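Local coordinates for D-alanine--D-alanine ligase (Coxiella burnetii, PDB 3TQT), which joins two D-alanine molecules into D-alanyl-D-alanine at the expense of ATP, a step in building the bacterial peptidoglycan cell wall, at residues E231-P245 against S327-P339. Residues are numbered along the deposited sequence; the frame is centred on the assembly and turned at random.
Sequences ECAVLGNGAPKASLP and SMYPKMWEASGLP
S336 OG, just past the end of helix 328-335, is gripped twice: it takes the backbone N-H of L244 in a nearly straight bond of 2.8 Å from L244 N and donates a hydrogen bond to M332 O. The pair illustrates how the ATP-grasp domain of this ligase seats a helix across a beta-hairpin of its antiparallel sheet, the axes of helix 328-335 and strand 231-236 crossing at 80°. A second polar anchor lies at the first turn of the helix. Y329 OH donates to V234 O over 2.7 Å, standing above the carbonyl plane, while the weak W333 NE1 bond reaches the same hydroxyl; with CG anti to the backbone N (chi1 -172°), the phenol extends along the strand, and A233 CB comes within 3.4 Å of Y329 CE1.

Between these anchors the W333 indole is sandwiched. S243 CB sits 3.8 Å over the centre of the six-membered ring, a CH-pi contact, and L338 CD2 covers the opposite face nearer the rim. S243 also ties the hairpin together, its OG accepting from A233 N and donating to L244 O. M332 SD lies 3.3 Å from E231 O, and the bend at chi3 (-75°) swings CE against A233 and E231 CB.

E231 OE1 lies 3.2 Å from M328 CB, and the E231 side chain is next to D303, a predicted magnesium ligand, which puts the start of the helix near the probable metal site. G337 ends the helix in a Schellman motif, with L338 N bonded to W333 O and G337 N to E334 O; S336 N also reaches W333 O, from the opposite face of its carbonyl plane to L338 N.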
loop_
_atom_site.group_PDB
_atom_site.type_symbol
_atom_site.label_atom_id
_atom_site.label_comp_id
_atom_site.label_asym_id
_atom_site.label_seq_id
_atom_site.Cartn_x
_atom_site.Cartn_y
_atom_site.Cartn_z
ATOM N N GLU A 231 -10.665 18.053 14.199
ATOM C CA GLU A 231 -10.808 16.942 13.278
ATOM C C GLU A 231 -11.891 17.258 12.269
ATOM O O GLU A 231 -12.770 18.077 12.522
ATOM C CB GLU A 231 -11.146 15.666 14.035
ATOM C CG GLU A 231 -10.156 15.341 15.131
ATOM C CD GLU A 231 -10.474 14.029 15.801
ATOM O OE1 GLU A 231 -11.620 13.558 15.646
ATOM O OE2 GLU A 231 -9.578 13.464 16.456
ATOM N N CYS A 232 -11.807 16.613 11.114
ATOM C CA CYS A 232 -12.782 16.827 10.063
ATOM C C CYS A 232 -12.987 15.516 9.323
ATOM O O CYS A 232 -12.026 14.861 8.918
ATOM C CB CYS A 232 -12.297 17.923 9.113
ATOM S SG CYS A 232 -13.462 18.349 7.809
ATOM N N ALA A 233 -14.245 15.127 9.175
ATOM C CA ALA A 233 -14.583 13.883 8.511
ATOM C C ALA A 233 -14.784 14.176 7.039
ATOM O O ALA A 233 -15.535 15.076 6.679
ATOM C CB ALA A 233 -15.840 13.289 9.105
ATOM N N VAL A 234 -14.092 13.420 6.195
ATOM C CA VAL A 234 -14.225 13.554 4.748
ATOM C C VAL A 234 -14.909 12.314 4.176
ATOM O O VAL A 234 -14.660 11.182 4.609
ATOM C CB VAL A 234 -12.855 13.760 4.082
ATOM C CG1 VAL A 234 -12.996 13.865 2.559
ATOM C CG2 VAL A 234 -12.184 15.008 4.638
ATOM N N LEU A 235 -15.793 12.540 3.216
ATOM C CA LEU A 235 -16.538 11.452 2.593
ATOM C C LEU A 235 -16.591 11.653 1.096
ATOM O O LEU A 235 -16.937 12.734 0.614
ATOM C CB LEU A 235 -17.953 11.429 3.137
ATOM C CG LEU A 235 -18.937 10.464 2.493
ATOM C CD1 LEU A 235 -18.567 9.031 2.829
ATOM C CD2 LEU A 235 -20.330 10.804 3.012
ATOM N N GLY A 236 -16.251 10.605 0.357
ATOM C CA GLY A 236 -16.387 10.653 -1.085
ATOM C C GLY A 236 -15.275 9.903 -1.779
ATOM O O GLY A 236 -14.380 9.365 -1.136
ATOM N N ASN A 237 -15.346 9.884 -3.105
ATOM C CA ASN A 237 -14.292 9.335 -3.927
ATOM C C ASN A 237 -13.635 10.508 -4.617
ATOM O O ASN A 237 -12.760 11.144 -4.050
ATOM C CB ASN A 237 -14.860 8.347 -4.953
ATOM C CG ASN A 237 -15.141 6.983 -4.347
ATOM O OD1 ASN A 237 -14.620 6.661 -3.280
ATOM N ND2 ASN A 237 -15.960 6.173 -5.028
ATOM N N GLY A 238 -14.102 10.813 -5.824
ATOM C CA GLY A 238 -13.548 11.901 -6.603
ATOM C C GLY A 238 -13.970 13.280 -6.133
ATOM O O GLY A 238 -13.190 14.230 -6.234
ATOM N N ALA A 239 -15.199 13.394 -5.625
ATOM C CA ALA A 239 -15.724 14.682 -5.170
ATOM C C ALA A 239 -15.999 14.682 -3.668
ATOM O O ALA A 239 -17.149 14.659 -3.242
ATOM C CB ALA A 239 -16.984 15.047 -5.934
ATOM N N PRO A 240 -14.931 14.729 -2.867
ATOM C CA PRO A 240 -15.012 14.594 -1.406
ATOM C C PRO A 240 -15.749 15.755 -0.758
ATOM O O PRO A 240 -15.616 16.896 -1.202
ATOM C CB PRO A 240 -13.538 14.615 -0.964
ATOM C CG PRO A 240 -12.733 14.420 -2.225
ATOM C CD PRO A 240 -13.560 15.013 -3.319
ATOM N N LYS A 241 -16.509 15.448 0.290
ATOM C CA LYS A 241 -17.217 16.446 1.083
ATOM C C LYS A 241 -16.667 16.407 2.495
ATOM O O LYS A 241 -16.230 15.363 2.974
ATOM C CB LYS A 241 -18.721 16.162 1.115
ATOM C CG LYS A 241 -19.417 16.331 -0.230
ATOM C CD LYS A 241 -20.900 15.974 -0.134
ATOM C CE LYS A 241 -21.108 14.539 0.362
ATOM N NZ LYS A 241 -22.535 14.083 0.281
ATOM N N ALA A 242 -16.685 17.551 3.159
ATOM C CA ALA A 242 -16.111 17.637 4.490
ATOM C C ALA A 242 -17.195 17.955 5.510
ATOM O O ALA A 242 -18.090 18.752 5.243
ATOM C CB ALA A 242 -15.016 18.692 4.511
ATOM N N SER A 243 -17.117 17.318 6.673
ATOM C CA SER A 243 -18.057 17.569 7.761
ATOM C C SER A 243 -17.736 18.897 8.419
ATOM O O SER A 243 -16.722 19.518 8.128
ATOM C CB SER A 243 -17.936 16.470 8.821
ATOM O OG SER A 243 -16.684 16.583 9.501
ATOM N N LEU A 244 -18.610 19.331 9.316
ATOM C CA LEU A 244 -18.241 20.387 10.236
ATOM C C LEU A 244 -17.096 19.860 11.088
ATOM O O LEU A 244 -17.067 18.675 11.441
ATOM C CB LEU A 244 -19.426 20.781 11.111
ATOM C CG LEU A 244 -20.558 21.419 10.302
ATOM C CD1 LEU A 244 -21.761 21.714 11.172
ATOM C CD2 LEU A 244 -20.063 22.681 9.604
ATOM N N PRO A 245 -16.143 20.734 11.414
ATOM C CA PRO A 245 -14.983 20.354 12.224
ATOM C C PRO A 245 -15.422 19.932 13.618
ATOM O O PRO A 245 -16.429 20.429 14.116
ATOM C CB PRO A 245 -14.184 21.659 12.330
ATOM C CG PRO A 245 -14.708 22.539 11.234
ATOM C CD PRO A 245 -16.146 22.167 11.085
ATOM N N SER A 327 -17.852 7.724 18.296
ATOM C CA SER A 327 -16.620 8.048 17.590
ATOM C C SER A 327 -16.774 9.308 16.751
ATOM O O SER A 327 -17.843 9.560 16.183
ATOM C CB SER A 327 -16.186 6.884 16.706
ATOM O OG SER A 327 -15.704 5.821 17.497
ATOM N N MET A 328 -15.694 10.081 16.660
ATOM C CA MET A 328 -15.743 11.378 15.994
ATOM C C MET A 328 -16.165 11.313 14.532
ATOM O O MET A 328 -16.911 12.171 14.068
ATOM C CB MET A 328 -14.412 12.129 16.146
ATOM C CG MET A 328 -14.258 12.787 17.550
ATOM S SD MET A 328 -15.521 14.038 17.840
ATOM C CE MET A 328 -14.952 15.378 16.813
ATOM N N TYR A 329 -15.692 10.317 13.792
ATOM C CA TYR A 329 -16.046 10.283 12.376
ATOM C C TYR A 329 -17.573 10.264 12.151
ATOM O O TYR A 329 -18.113 11.168 11.530
ATOM C CB TYR A 329 -15.344 9.155 11.612
ATOM C CG TYR A 329 -15.591 9.287 10.124
ATOM C CD1 TYR A 329 -14.733 10.033 9.319
ATOM C CD2 TYR A 329 -16.710 8.717 9.543
ATOM C CE1 TYR A 329 -14.978 10.184 7.959
ATOM C CE2 TYR A 329 -16.959 8.861 8.192
ATOM C CZ TYR A 329 -16.098 9.590 7.407
ATOM O OH TYR A 329 -16.366 9.733 6.064
ATOM N N PRO A 330 -18.275 9.247 12.666
ATOM C CA PRO A 330 -19.729 9.315 12.503
ATOM C C PRO A 330 -20.371 10.496 13.234
ATOM O O PRO A 330 -21.312 11.054 12.680
ATOM C CB PRO A 330 -20.220 7.989 13.092
ATOM C CG PRO A 330 -19.095 7.492 13.950
ATOM C CD PRO A 330 -17.848 7.969 13.259
ATOM N N LYS A 331 -19.895 10.860 14.428
ATOM C CA LYS A 331 -20.498 11.974 15.162
ATOM C C LYS A 331 -20.400 13.293 14.395
ATOM O O LYS A 331 -21.345 14.067 14.361
ATOM C CB LYS A 331 -19.871 12.138 16.545
ATOM C CG LYS A 331 -20.405 11.193 17.590
ATOM C CD LYS A 331 -19.742 11.466 18.940
ATOM C CE LYS A 331 -19.840 12.940 19.322
ATOM N NZ LYS A 331 -19.185 13.241 20.630
ATOM N N MET A 332 -19.250 13.560 13.789
ATOM C CA MET A 332 -19.103 14.771 12.992
ATOM C C MET A 332 -20.087 14.799 11.822
ATOM O O MET A 332 -20.725 15.826 11.558
ATOM C CB MET A 332 -17.669 14.927 12.494
ATOM C CG MET A 332 -16.732 15.425 13.581
ATOM S SD MET A 332 -15.098 15.803 12.950
ATOM C CE MET A 332 -14.417 14.162 12.711
ATOM N N TRP A 333 -20.215 13.677 11.113
ATOM C CA TRP A 333 -21.207 13.628 10.038
ATOM C C TRP A 333 -22.625 13.845 10.555
ATOM O O TRP A 333 -23.388 14.607 9.964
ATOM C CB TRP A 333 -21.106 12.352 9.190
ATOM C CG TRP A 333 -20.068 12.494 8.126
ATOM C CD1 TRP A 333 -18.974 11.701 7.927
ATOM C CD2 TRP A 333 -19.991 13.537 7.146
ATOM N NE1 TRP A 333 -18.237 12.173 6.873
ATOM C CE2 TRP A 333 -18.836 13.298 6.376
ATOM C CE3 TRP A 333 -20.791 14.644 6.841
ATOM C CZ2 TRP A 333 -18.462 14.126 5.318
ATOM C CZ3 TRP A 333 -20.419 15.463 5.790
ATOM C CH2 TRP A 333 -19.267 15.196 5.038
ATOM N N GLU A 334 -22.978 13.187 11.653
ATOM C CA GLU A 334 -24.317 13.371 12.219
ATOM C C GLU A 334 -24.547 14.843 12.508
ATOM O O GLU A 334 -25.627 15.377 12.265
ATOM C CB GLU A 334 -24.498 12.562 13.502
ATOM C CG GLU A 334 -24.332 11.072 13.342
ATOM C CD GLU A 334 -24.774 10.312 14.575
ATOM O OE1 GLU A 334 -25.497 10.901 15.409
ATOM O OE2 GLU A 334 -24.397 9.128 14.709
ATOM N N ALA A 335 -23.517 15.494 13.034
ATOM C CA ALA A 335 -23.610 16.897 13.412
ATOM C C ALA A 335 -23.696 17.790 12.183
ATOM O O ALA A 335 -24.036 18.969 12.289
ATOM C CB ALA A 335 -22.421 17.298 14.280
ATOM N N SER A 336 -23.392 17.213 11.023
ATOM C CA SER A 336 -23.392 17.943 9.763
ATOM C C SER A 336 -24.655 17.673 8.952
ATOM O O SER A 336 -24.781 18.126 7.819
ATOM C CB SER A 336 -22.159 17.563 8.935
ATOM O OG SER A 336 -20.981 17.911 9.637
ATOM N N GLY A 337 -25.576 16.913 9.529
ATOM C CA GLY A 337 -26.832 16.616 8.866
ATOM C C GLY A 337 -26.813 15.305 8.105
ATOM O O GLY A 337 -27.676 15.058 7.269
ATOM N N LEU A 338 -25.834 14.454 8.382
ATOM C CA LEU A 338 -25.795 13.150 7.729
ATOM C C LEU A 338 -25.898 12.032 8.763
ATOM O O LEU A 338 -24.899 11.665 9.365
ATOM C CB LEU A 338 -24.499 12.999 6.919
ATOM C CG LEU A 338 -24.323 11.702 6.121
ATOM C CD1 LEU A 338 -25.390 11.544 5.043
ATOM C CD2 LEU A 338 -22.933 11.654 5.491
ATOM N N PRO A 339 -27.106 11.483 8.972
ATOM C CA PRO A 339 -27.247 10.403 9.959
ATOM C C PRO A 339 -26.371 9.192 9.612
ATOM O O PRO A 339 -26.063 8.943 8.444
ATOM C CB PRO A 339 -28.735 10.030 9.864
ATOM C CG PRO A 339 -29.404 11.248 9.314
ATOM C CD PRO A 339 -28.396 11.854 8.366
#